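Local coordinates for DNA repair and recombination protein RadB (Thermococcus kodakarensis, PDB 2CVH) that probably takes part in DNA repair and homologous recombination, binding DNA and hydrolysing ATP only very weakly, without promoting strand exchange, at residues 167-181 with 190-202. Numbering follows the deposited sequence.
Sequences VAEQTLGYRCKDILR and LRVAVLERHRFRP
An antiparallel beta hairpin with a classic bulge joins Arg181 to Val194 and Ile179 to Glu196 and Arg197. Arg181 N gives Val194 O a nearly straight bond of 2.8 Å, returned by Val194 N to Arg181 O; at the bulge Ile179 N reaches Arg197 O at 2.7 Å, while Ile179 O receives two weak bonds, from Glu196 N and Arg197 N. Arg197, with CG anti to the backbone N (chi1 -177°) and its chain then bent, lays its guanidinium flat on the Tyr174 ring, a cation-pi stack with CZ 4.0 Å from the ring centroid, and Ile179 CD1 covers the opposite face. Arg181 NH1 makes a salt bridge with Glu196 OE2 (2.7 Å), a bent hydrogen bond tilted out of the carboxylate plane; Glu196 OE1 bonds Tyr26 OH. Just past strand 190-197, Arg199 NH1 forms a salt bridge with Asp178 OD2 (2.8 Å), and the carboxylate stacks over the His198 ring, planes 17° apart. His198 ND1 accepts from Phe200 N and Arg201 N; an alanine here would probably bare the carboxylate face the ring covers and leave both amides without this acceptor. In this RecA-like sheet, strands 22-26 and 206-212 flank the hairpin, and helix 170-174 packs on helix 128-145 through Leu172.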
ATOM      1  N   VAL A 167       2.128 -14.602  -0.194  1.00101.02           N
ATOM      2  CA  VAL A 167       3.207 -13.670  -0.527  1.00101.91           C
ATOM      3  C   VAL A 167       3.824 -13.181   0.792  1.00103.16           C
ATOM      4  O   VAL A 167       3.163 -12.517   1.597  1.00101.19           O
ATOM      5  CB  VAL A 167       2.715 -12.444  -1.369  1.00101.48           C
ATOM      6  CG1 VAL A 167       3.749 -11.326  -1.337  1.00101.60           C
ATOM      7  CG2 VAL A 167       2.485 -12.842  -2.821  1.00101.02           C
ATOM      8  N   ALA A 168       5.070 -13.589   1.023  1.00105.60           N
ATOM      9  CA  ALA A 168       5.854 -13.230   2.207  1.00107.50           C
ATOM     10  C   ALA A 168       7.275 -13.775   2.000  1.00108.92           C
ATOM     11  O   ALA A 168       7.622 -14.844   2.510  1.00111.42           O
ATOM     12  CB  ALA A 168       5.226 -13.837   3.465  1.00107.10           C
ATOM     13  N   GLU A 169       8.088 -13.034   1.247  1.00109.08           N
ATOM     14  CA  GLU A 169       9.464 -13.436   0.922  1.00108.08           C
ATOM     15  C   GLU A 169      10.550 -13.288   2.007  1.00106.86           C
ATOM     16  O   GLU A 169      11.381 -12.372   1.958  1.00105.30           O
ATOM     17  CB  GLU A 169       9.907 -12.761  -0.385  1.00108.73           C
ATOM     18  CG  GLU A 169       9.575 -11.269  -0.468  1.00110.63           C
ATOM     19  CD  GLU A 169       9.853 -10.653  -1.837  1.00111.62           C
ATOM     20  OE1 GLU A 169       9.203  -9.637  -2.171  1.00112.14           O
ATOM     21  OE2 GLU A 169      10.716 -11.174  -2.579  1.00111.72           O
ATOM     22  N   GLN A 170      10.533 -14.206   2.973  1.00104.99           N
ATOM     23  CA  GLN A 170      11.500 -14.254   4.079  1.00102.42           C
ATOM     24  C   GLN A 170      11.760 -12.917   4.793  1.00102.67           C
ATOM     25  O   GLN A 170      10.823 -12.284   5.271  1.00102.03           O
ATOM     26  CB  GLN A 170      12.820 -14.866   3.599  1.00100.82           C
ATOM     27  CG  GLN A 170      13.751 -15.296   4.725  1.00 97.79           C
ATOM     28  CD  GLN A 170      15.209 -15.164   4.356  1.00 96.42           C
ATOM     29  OE1 GLN A 170      15.551 -14.914   3.199  1.00 96.40           O
ATOM     30  NE2 GLN A 170      16.079 -15.308   5.341  1.00 95.99           N
ATOM     31  N   THR A 171      13.025 -12.499   4.864  1.00102.80           N
ATOM     32  CA  THR A 171      13.417 -11.256   5.525  1.00102.10           C
ATOM     33  C   THR A 171      12.690 -10.095   4.868  1.00100.08           C
ATOM     34  O   THR A 171      12.208  -9.184   5.545  1.00 98.45           O
ATOM     35  CB  THR A 171      14.949 -11.028   5.420  1.00103.72           C
ATOM     36  OG1 THR A 171      15.636 -12.253   5.714  1.00103.29           O
ATOM     37  CG2 THR A 171      15.409  -9.952   6.402  1.00103.43           C
ATOM     38  N   LEU A 172      12.601 -10.146   3.540  1.00 98.06           N
ATOM     39  CA  LEU A 172      11.907  -9.114   2.781  1.00 96.19           C
ATOM     40  C   LEU A 172      10.461  -9.137   3.269  1.00 93.96           C
ATOM     41  O   LEU A 172       9.817  -8.095   3.426  1.00 95.76           O
ATOM     42  CB  LEU A 172      11.969  -9.404   1.273  1.00 94.68           C
ATOM     43  CG  LEU A 172      13.296  -9.272   0.516  1.00 92.82           C
ATOM     44  CD1 LEU A 172      13.830  -7.864   0.662  1.00 91.61           C
ATOM     45  CD2 LEU A 172      14.305 -10.280   1.016  1.00 92.79           C
ATOM     46  N   GLY A 173       9.971 -10.340   3.543  1.00 89.32           N
ATOM     47  CA  GLY A 173       8.623 -10.483   4.047  1.00 82.60           C
ATOM     48  C   GLY A 173       8.576  -9.815   5.405  1.00 78.92           C
ATOM     49  O   GLY A 173       7.789  -8.890   5.610  1.00 79.08           O
ATOM     50  N   TYR A 174       9.436 -10.252   6.327  1.00 72.95           N
ATOM     51  CA  TYR A 174       9.469  -9.686   7.675  1.00 66.76           C
ATOM     52  C   TYR A 174       9.892  -8.219   7.687  1.00 64.17           C
ATOM     53  O   TYR A 174       9.919  -7.578   8.745  1.00 64.68           O
ATOM     54  CB  TYR A 174      10.322 -10.541   8.624  1.00 63.80           C
ATOM     55  CG  TYR A 174       9.671 -11.865   8.991  1.00 61.39           C
ATOM     56  CD1 TYR A 174      10.043 -13.049   8.351  1.00 62.55           C
ATOM     57  CD2 TYR A 174       8.651 -11.925   9.946  1.00 58.58           C
ATOM     58  CE1 TYR A 174       9.409 -14.263   8.651  1.00 60.53           C
ATOM     59  CE2 TYR A 174       8.013 -13.121  10.248  1.00 57.69           C
ATOM     60  CZ  TYR A 174       8.398 -14.286   9.596  1.00 59.53           C
ATOM     61  OH  TYR A 174       7.785 -15.476   9.884  1.00 60.78           O
ATOM     62  N   ARG A 175      10.227  -7.697   6.506  1.00 60.64           N
ATOM     63  CA  ARG A 175      10.586  -6.291   6.350  1.00 55.99           C
ATOM     64  C   ARG A 175       9.291  -5.521   6.628  1.00 50.62           C
ATOM     65  O   ARG A 175       9.312  -4.380   7.107  1.00 50.80           O
ATOM     66  CB  ARG A 175      11.042  -6.006   4.919  1.00 55.61           C
ATOM     67  CG  ARG A 175      12.423  -5.392   4.810  1.00 59.99           C
ATOM     68  CD  ARG A 175      13.510  -6.415   5.083  1.00 62.89           C
ATOM     69  NE  ARG A 175      14.857  -5.847   4.999  1.00 63.64           N
ATOM     70  CZ  ARG A 175      15.883  -6.450   4.404  1.00 63.39           C
ATOM     71  NH1 ARG A 175      15.716  -7.639   3.831  1.00 61.94           N
ATOM     72  NH2 ARG A 175      17.082  -5.876   4.399  1.00 62.27           N
ATOM     73  N   CYS A 176       8.171  -6.165   6.307  1.00 41.17           N
ATOM     74  CA  CYS A 176       6.850  -5.601   6.510  1.00 35.17           C
ATOM     75  C   CYS A 176       6.255  -6.269   7.728  1.00 31.60           C
ATOM     76  O   CYS A 176       6.016  -7.470   7.737  1.00 34.86           O
ATOM     77  CB  CYS A 176       5.978  -5.827   5.274  1.00 31.67           C
ATOM     78  SG  CYS A 176       6.601  -4.994   3.768  1.00 38.58           S
ATOM     79  N   LYS A 177       6.106  -5.493   8.792  1.00 31.83           N
ATOM     80  CA  LYS A 177       5.562  -5.992  10.043  1.00 30.45           C
ATOM     81  C   LYS A 177       4.093  -6.356   9.937  1.00 29.13           C
ATOM     82  O   LYS A 177       3.624  -7.275  10.608  1.00 28.54           O
ATOM     83  CB  LYS A 177       5.769  -4.956  11.149  1.00 32.72           C
ATOM     84  CG  LYS A 177       6.899  -5.298  12.135  1.00 38.90           C
ATOM     85  CD  LYS A 177       8.166  -5.713  11.416  1.00 37.93           C
ATOM     86  CE  LYS A 177       9.270  -6.062  12.369  1.00 35.30           C
ATOM     87  NZ  LYS A 177      10.404  -6.588  11.556  1.00 41.14           N
ATOM     88  N   ASP A 178       3.359  -5.599   9.138  1.00 23.48           N
ATOM     89  CA  ASP A 178       1.940  -5.845   8.949  1.00 20.11           C
ATOM     90  C   ASP A 178       1.720  -6.238   7.495  1.00 21.17           C
ATOM     91  O   ASP A 178       2.370  -5.697   6.590  1.00 14.85           O
ATOM     92  CB  ASP A 178       1.128  -4.598   9.296  1.00 24.05           C
ATOM     93  CG  ASP A 178       1.307  -4.161  10.730  1.00 21.07           C
ATOM     94  OD1 ASP A 178       1.862  -4.955  11.513  1.00 24.54           O
ATOM     95  OD2 ASP A 178       0.885  -3.030  11.072  1.00 16.27           O
ATOM     96  N   ILE A 179       0.841  -7.212   7.274  1.00 16.91           N
ATOM     97  CA  ILE A 179       0.566  -7.695   5.932  1.00 15.99           C
ATOM     98  C   ILE A 179      -0.924  -7.956   5.787  1.00 20.37           C
ATOM     99  O   ILE A 179      -1.527  -8.672   6.601  1.00 21.05           O
ATOM    100  CB  ILE A 179       1.346  -9.006   5.616  1.00 14.99           C
ATOM    101  CG1 ILE A 179       2.857  -8.793   5.809  1.00 14.99           C
ATOM    102  CG2 ILE A 179       1.064  -9.467   4.184  1.00 14.29           C
ATOM    103  CD1 ILE A 179       3.730  -9.891   5.216  1.00  9.60           C
ATOM    104  N   LEU A 180      -1.513  -7.343   4.768  1.00 19.86           N
ATOM    105  CA  LEU A 180      -2.924  -7.502   4.473  1.00 17.40           C
ATOM    106  C   LEU A 180      -3.073  -8.088   3.070  1.00 16.16           C
ATOM    107  O   LEU A 180      -2.467  -7.593   2.099  1.00 12.03           O
ATOM    108  CB  LEU A 180      -3.626  -6.149   4.501  1.00 20.47           C
ATOM    109  CG  LEU A 180      -4.357  -5.609   5.714  1.00 21.06           C
ATOM    110  CD1 LEU A 180      -4.898  -4.231   5.346  1.00 25.69           C
ATOM    111  CD2 LEU A 180      -5.486  -6.528   6.097  1.00 21.99           C
ATOM    112  N   ARG A 181      -3.875  -9.146   2.955  1.00 18.52           N
ATOM    113  CA  ARG A 181      -4.119  -9.766   1.652  1.00 19.50           C
ATOM    114  C   ARG A 181      -5.543  -9.353   1.273  1.00 19.96           C
ATOM    115  O   ARG A 181      -6.447  -9.387   2.124  1.00 19.94           O
ATOM    116  CB  ARG A 181      -4.040 -11.292   1.738  1.00 20.49           C
ATOM    117  CG  ARG A 181      -4.116 -11.977   0.379  1.00 24.79           C
ATOM    118  CD  ARG A 181      -4.199 -13.511   0.490  1.00 33.48           C
ATOM    119  NE  ARG A 181      -5.536 -13.976   0.853  1.00 38.14           N
ATOM    120  CZ  ARG A 181      -5.803 -14.848   1.827  1.00 44.06           C
ATOM    121  NH1 ARG A 181      -4.819 -15.363   2.557  1.00 45.94           N
ATOM    122  NH2 ARG A 181      -7.061 -15.224   2.067  1.00 41.54           N
ATOM    123  N   LEU A 190     -17.307  -6.632  -4.377  1.00 15.07           N
ATOM    124  CA  LEU A 190     -17.188  -7.319  -3.080  1.00 16.90           C
ATOM    125  C   LEU A 190     -15.762  -7.827  -2.833  1.00 15.46           C
ATOM    126  O   LEU A 190     -15.168  -8.510  -3.680  1.00 13.07           O
ATOM    127  CB  LEU A 190     -18.162  -8.497  -2.995  1.00 17.63           C
ATOM    128  CG  LEU A 190     -19.168  -8.577  -1.845  1.00 23.21           C
ATOM    129  CD1 LEU A 190     -19.498 -10.019  -1.632  1.00 20.28           C
ATOM    130  CD2 LEU A 190     -18.653  -8.000  -0.541  1.00 19.90           C
ATOM    131  N   ARG A 191     -15.249  -7.537  -1.646  1.00 14.28           N
ATOM    132  CA  ARG A 191     -13.884  -7.911  -1.302  1.00 16.86           C
ATOM    133  C   ARG A 191     -13.744  -8.284   0.171  1.00 13.01           C
ATOM    134  O   ARG A 191     -14.608  -7.977   0.999  1.00  9.56           O
ATOM    135  CB  ARG A 191     -12.962  -6.708  -1.558  1.00 14.53           C
ATOM    136  CG  ARG A 191     -12.983  -6.125  -2.962  1.00 12.03           C
ATOM    137  CD  ARG A 191     -12.317  -7.042  -3.949  1.00 13.60           C
ATOM    138  NE  ARG A 191     -12.314  -6.449  -5.286  1.00 18.22           N
ATOM    139  CZ  ARG A 191     -13.223  -6.690  -6.236  1.00 20.31           C
ATOM    140  NH1 ARG A 191     -14.239  -7.539  -6.020  1.00 12.15           N
ATOM    141  NH2 ARG A 191     -13.123  -6.056  -7.403  1.00 16.32           N
ATOM    142  N   VAL A 192     -12.621  -8.905   0.499  1.00 14.78           N
ATOM    143  CA  VAL A 192     -12.335  -9.244   1.888  1.00 16.53           C
ATOM    144  C   VAL A 192     -10.830  -9.073   2.091  1.00 17.10           C
ATOM    145  O   VAL A 192     -10.036  -9.376   1.198  1.00 18.01           O
ATOM    146  CB  VAL A 192     -12.780 -10.706   2.245  1.00 17.86           C
ATOM    147  CG1 VAL A 192     -11.988 -11.721   1.406  1.00 16.45           C
ATOM    148  CG2 VAL A 192     -12.651 -10.979   3.794  1.00 11.20           C
ATOM    149  N   ALA A 193     -10.444  -8.489   3.214  1.00 15.68           N
ATOM    150  CA  ALA A 193      -9.027  -8.340   3.514  1.00 15.77           C
ATOM    151  C   ALA A 193      -8.681  -9.354   4.636  1.00 14.02           C
ATOM    152  O   ALA A 193      -9.470  -9.577   5.549  1.00 12.23           O
ATOM    153  CB  ALA A 193      -8.723  -6.903   3.981  1.00 10.01           C
ATOM    154  N   VAL A 194      -7.530  -9.997   4.537  1.00 14.64           N
ATOM    155  CA  VAL A 194      -7.118 -10.918   5.569  1.00 14.77           C
ATOM    156  C   VAL A 194      -5.813 -10.392   6.150  1.00 13.36           C
ATOM    157  O   VAL A 194      -4.874 -10.076   5.408  1.00 11.79           O
ATOM    158  CB  VAL A 194      -6.907 -12.339   5.014  1.00 20.49           C
ATOM    159  CG1 VAL A 194      -6.483 -13.290   6.141  1.00 20.21           C
ATOM    160  CG2 VAL A 194      -8.187 -12.848   4.361  1.00 17.73           C
ATOM    161  N   LEU A 195      -5.809 -10.216   7.469  1.00 14.52           N
ATOM    162  CA  LEU A 195      -4.637  -9.749   8.218  1.00 15.48           C
ATOM    163  C   LEU A 195      -3.738 -10.963   8.443  1.00 16.31           C
ATOM    164  O   LEU A 195      -3.899 -11.697   9.417  1.00 13.03           O
ATOM    165  CB  LEU A 195      -5.063  -9.188   9.570  1.00 11.48           C
ATOM    166  CG  LEU A 195      -3.987  -8.433  10.336  1.00  9.80           C
ATOM    167  CD1 LEU A 195      -3.393  -7.313   9.477  1.00 12.57           C
ATOM    168  CD2 LEU A 195      -4.577  -7.884  11.584  1.00  7.24           C
ATOM    169  N   GLU A 196      -2.817 -11.180   7.521  1.00 17.41           N
ATOM    170  CA  GLU A 196      -1.915 -12.315   7.591  1.00 24.71           C
ATOM    171  C   GLU A 196      -0.783 -12.133   8.568  1.00 27.21           C
ATOM    172  O   GLU A 196      -0.202 -13.105   9.059  1.00 30.02           O
ATOM    173  CB  GLU A 196      -1.332 -12.579   6.221  1.00 21.58           C
ATOM    174  CG  GLU A 196      -2.390 -12.726   5.209  1.00 25.93           C
ATOM    175  CD  GLU A 196      -1.872 -13.379   3.997  1.00 29.61           C
ATOM    176  OE1 GLU A 196      -0.818 -12.927   3.500  1.00 30.95           O
ATOM    177  OE2 GLU A 196      -2.498 -14.370   3.573  1.00 32.58           O
ATOM    178  N   ARG A 197      -0.453 -10.886   8.846  1.00 24.81           N
ATOM    179  CA  ARG A 197       0.628 -10.633   9.744  1.00 22.10           C
ATOM    180  C   ARG A 197       0.440  -9.279  10.354  1.00 25.00           C
ATOM    181  O   ARG A 197       0.082  -8.304   9.676  1.00 23.74           O
ATOM    182  CB  ARG A 197       1.949 -10.712   8.981  1.00 24.45           C
ATOM    183  CG  ARG A 197       3.163 -10.516   9.864  1.00 31.68           C
ATOM    184  CD  ARG A 197       4.270 -11.451   9.448  1.00 34.32           C
ATOM    185  NE  ARG A 197       5.126 -10.902   8.411  1.00 37.59           N
ATOM    186  CZ  ARG A 197       5.789 -11.638   7.524  1.00 40.16           C
ATOM    187  NH1 ARG A 197       5.698 -12.962   7.521  1.00 39.14           N
ATOM    188  NH2 ARG A 197       6.592 -11.047   6.667  1.00 37.83           N
ATOM    189  N   HIS A 198       0.598  -9.231  11.663  1.00 19.49           N
ATOM    190  CA  HIS A 198       0.476  -7.979  12.352  1.00 20.78           C
ATOM    191  C   HIS A 198       1.226  -8.110  13.636  1.00 22.41           C
ATOM    192  O   HIS A 198       1.440  -9.212  14.143  1.00 23.29           O
ATOM    193  CB  HIS A 198      -0.969  -7.625  12.630  1.00 22.74           C
ATOM    194  CG  HIS A 198      -1.185  -6.167  12.886  1.00 23.75           C
ATOM    195  ND1 HIS A 198      -1.182  -5.617  14.152  1.00 20.51           N
ATOM    196  CD2 HIS A 198      -1.419  -5.144  12.029  1.00 20.44           C
ATOM    197  CE1 HIS A 198      -1.409  -4.321  14.068  1.00 16.67           C
ATOM    198  NE2 HIS A 198      -1.555  -4.008  12.792  1.00 23.27           N
ATOM    199  N   ARG A 199       1.568  -6.966  14.189  1.00 23.62           N
ATOM    200  CA  ARG A 199       2.341  -6.922  15.402  1.00 28.48           C
ATOM    201  C   ARG A 199       1.587  -7.205  16.683  1.00 26.97           C
ATOM    202  O   ARG A 199       2.163  -7.746  17.624  1.00 26.95           O
ATOM    203  CB  ARG A 199       3.066  -5.579  15.474  1.00 29.39           C
ATOM    204  CG  ARG A 199       4.082  -5.405  14.345  1.00 35.04           C
ATOM    205  CD  ARG A 199       3.783  -4.185  13.499  1.00 36.83           C
ATOM    206  NE  ARG A 199       3.620  -2.991  14.319  1.00 40.89           N
ATOM    207  CZ  ARG A 199       2.480  -2.328  14.450  1.00 40.19           C
ATOM    208  NH1 ARG A 199       1.393  -2.742  13.806  1.00 33.18           N
ATOM    209  NH2 ARG A 199       2.431  -1.258  15.237  1.00 42.79           N
ATOM    210  N   PHE A 200       0.318  -6.823  16.744  1.00 23.13           N
ATOM    211  CA  PHE A 200      -0.435  -7.051  17.965  1.00 26.58           C
ATOM    212  C   PHE A 200      -1.868  -7.517  17.735  1.00 25.82           C
ATOM    213  O   PHE A 200      -2.460  -8.134  18.612  1.00 26.55           O
ATOM    214  CB  PHE A 200      -0.399  -5.801  18.861  1.00 31.48           C
ATOM    215  CG  PHE A 200      -1.180  -4.627  18.316  1.00 38.75           C
ATOM    216  CD1 PHE A 200      -2.519  -4.437  18.670  1.00 40.03           C
ATOM    217  CD2 PHE A 200      -0.595  -3.731  17.420  1.00 39.11           C
ATOM    218  CE1 PHE A 200      -3.266  -3.380  18.135  1.00 39.25           C
ATOM    219  CE2 PHE A 200      -1.342  -2.668  16.882  1.00 40.01           C
ATOM    220  CZ  PHE A 200      -2.678  -2.498  17.239  1.00 36.42           C
ATOM    221  N   ARG A 201      -2.434  -7.214  16.572  1.00 21.10           N
ATOM    222  CA  ARG A 201      -3.805  -7.615  16.269  1.00 17.84           C
ATOM    223  C   ARG A 201      -3.816  -9.086  15.910  1.00 18.16           C
ATOM    224  O   ARG A 201      -2.868  -9.568  15.272  1.00 15.68           O
ATOM    225  CB  ARG A 201      -4.336  -6.832  15.060  1.00 19.59           C
ATOM    226  CG  ARG A 201      -4.789  -5.391  15.347  1.00 18.92           C
ATOM    227  CD  ARG A 201      -5.990  -5.384  16.248  1.00 20.38           C
ATOM    228  NE  ARG A 201      -7.124  -6.076  15.647  1.00 21.66           N
ATOM    229  CZ  ARG A 201      -8.151  -6.580  16.327  1.00 20.00           C
ATOM    230  NH1 ARG A 201      -8.197  -6.492  17.651  1.00 15.66           N
ATOM    231  NH2 ARG A 201      -9.177  -7.109  15.666  1.00 25.92           N
ATOM    232  N   PRO A 202      -4.869  -9.832  16.324  1.00 18.25           N
ATOM    233  CA  PRO A 202      -4.938 -11.262  15.989  1.00 15.00           C
ATOM    234  C   PRO A 202      -4.831 -11.467  14.476  1.00 15.84           C
ATOM    235  O   PRO A 202      -5.448 -10.755  13.685  1.00 16.77           O
ATOM    236  CB  PRO A 202      -6.310 -11.667  16.517  1.00 16.42           C
ATOM    237  CG  PRO A 202      -6.448 -10.830  17.734  1.00 13.77           C
ATOM    238  CD  PRO A 202      -5.949  -9.465  17.264  1.00 14.78           C
TER